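Side-chain contact in TIR-like domain-containing protein (Prevotella corporis, PDB 7EBD), which is a STING-type protein of the prokaryotic STING family, built as an assembly of two chains with C2E bound in a pocket: residues A[125-128]-A[129-133]. Numbering follows the deposited sequence.
Sequences EQQL and AEDNE
E125 and A129 open a run of i to i+4 pairs near the start of the alpha-helix 124-146 in this STING-type domain, a compact example of how one backbone hydrogen-bond ladder carries side chains of quite different character. The carbonyl of E125 accepts the amide of A129 in a nearly straight bond (2.9 Å from A129 N to E125 O, 170° at the hydrogen), and the A129 methyl packs against the same carbonyl oxygen while also touching F115. One residue on, Q126 O receives the amide of E130, and the two side chains turn to the buried face, both against I111 of helix 104-111. The E130 chain, extended beyond CG, carries its carboxylate to T52, whose OG1 is hydrogen-bonded to E130 OE2; Q126 NE2 remains 4.3 Å from E130 OE1. Q127 pairs with D131 on a more open side. A bend at chi2 folds the Q127 amide back toward the carboxylate, the two planes standing 84° apart. Q127 NE2 lies 3.3 Å from D131 OD1, at an angle poor for a hydrogen bond to that oxygen; the backbones are joined by the bond from D131 N to Q127 O. L128 completes the series on the exposed side, its O accepting N132 N, while its CG, standing beside the carbonyl carbon, meets the N132 amide. N132 CG sits beside its own backbone N (chi1 -68°), which folds the amide back over the preceding turn: its CG comes within 3.1 Å of L128 O, and ND2 rests 3.7 Å from L128 CG.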
loop_
_atom_site.group_PDB
_atom_site.type_symbol
_atom_site.label_atom_id
_atom_site.label_comp_id
_atom_site.label_asym_id
_atom_site.label_seq_id
_atom_site.Cartn_x
_atom_site.Cartn_y
_atom_site.Cartn_z
ATOM N N GLU A 125 -25.255 9.098 9.500
ATOM C CA GLU A 125 -24.051 9.827 9.881
ATOM C C GLU A 125 -22.796 9.079 9.445
ATOM O O GLU A 125 -21.830 9.693 8.972
ATOM C CB GLU A 125 -24.042 10.058 11.393
ATOM C CG GLU A 125 -22.907 10.934 11.891
ATOM C CD GLU A 125 -22.746 10.869 13.399
ATOM O OE1 GLU A 125 -23.575 10.212 14.064
ATOM O OE2 GLU A 125 -21.787 11.479 13.920
ATOM N N GLN A 126 -22.790 7.752 9.603
ATOM C CA GLN A 126 -21.685 6.951 9.086
ATOM C C GLN A 126 -21.566 7.101 7.577
ATOM O O GLN A 126 -20.458 7.222 7.042
ATOM C CB GLN A 126 -21.880 5.482 9.462
ATOM C CG GLN A 126 -20.875 4.538 8.826
ATOM C CD GLN A 126 -20.977 3.122 9.364
ATOM O OE1 GLN A 126 -21.959 2.755 10.009
ATOM N NE2 GLN A 126 -19.958 2.316 9.092
ATOM N N GLN A 127 -22.701 7.106 6.875
ATOM C CA GLN A 127 -22.685 7.291 5.429
ATOM C C GLN A 127 -22.135 8.658 5.046
ATOM O O GLN A 127 -21.368 8.778 4.083
ATOM C CB GLN A 127 -24.095 7.110 4.862
ATOM C CG GLN A 127 -24.195 7.268 3.345
ATOM C CD GLN A 127 -23.474 6.176 2.565
ATOM O OE1 GLN A 127 -23.040 5.170 3.128
ATOM N NE2 GLN A 127 -23.324 6.387 1.261
ATOM N N LEU A 128 -22.510 9.703 5.786
ATOM C CA LEU A 128 -21.992 11.036 5.488
ATOM C C LEU A 128 -20.490 11.116 5.721
ATOM O O LEU A 128 -19.755 11.667 4.895
ATOM C CB LEU A 128 -22.717 12.098 6.311
ATOM C CG LEU A 128 -22.232 13.497 5.927
ATOM C CD1 LEU A 128 -22.903 13.956 4.644
ATOM C CD2 LEU A 128 -22.463 14.500 7.049
ATOM N N ALA A 129 -20.014 10.593 6.854
ATOM C CA ALA A 129 -18.579 10.620 7.118
ATOM C C ALA A 129 -17.816 9.800 6.085
ATOM O O ALA A 129 -16.717 10.182 5.659
ATOM C CB ALA A 129 -18.293 10.106 8.525
ATOM N N GLU A 130 -18.405 8.689 5.642
ATOM C CA GLU A 130 -17.767 7.854 4.635
ATOM C C GLU A 130 -17.675 8.589 3.306
ATOM O O GLU A 130 -16.626 8.579 2.650
ATOM C CB GLU A 130 -18.557 6.556 4.489
ATOM C CG GLU A 130 -17.773 5.372 3.972
ATOM C CD GLU A 130 -18.544 4.074 4.123
ATOM O OE1 GLU A 130 -18.613 3.551 5.254
ATOM O OE2 GLU A 130 -19.084 3.577 3.112
ATOM N N ASP A 131 -18.766 9.243 2.901
ATOM C CA ASP A 131 -18.762 10.010 1.662
ATOM C C ASP A 131 -17.790 11.180 1.736
ATOM O O ASP A 131 -17.129 11.509 0.746
ATOM C CB ASP A 131 -20.173 10.509 1.351
ATOM C CG ASP A 131 -21.100 9.396 0.908
ATOM O OD1 ASP A 131 -20.618 8.256 0.729
ATOM O OD2 ASP A 131 -22.309 9.659 0.737
ATOM N N ASN A 132 -17.690 11.825 2.901
ATOM C CA ASN A 132 -16.738 12.921 3.058
ATOM C C ASN A 132 -15.304 12.427 2.930
ATOM O O ASN A 132 -14.480 13.058 2.256
ATOM C CB ASN A 132 -16.950 13.618 4.402
ATOM C CG ASN A 132 -18.270 14.359 4.472
ATOM O OD1 ASN A 132 -18.871 14.680 3.445
ATOM N ND2 ASN A 132 -18.729 14.638 5.687
ATOM N N GLU A 133 -14.985 11.298 3.571
ATOM C CA GLU A 133 -13.647 10.729 3.434
ATOM C C GLU A 133 -13.355 10.350 1.987
ATOM O O GLU A 133 -12.250 10.592 1.488
ATOM C CB GLU A 133 -13.485 9.521 4.355
ATOM C CG GLU A 133 -13.270 9.884 5.817
ATOM C CD GLU A 133 -11.921 10.534 6.065
ATOM O OE1 GLU A 133 -10.939 9.798 6.297
ATOM O OE2 GLU A 133 -11.840 11.781 6.027
#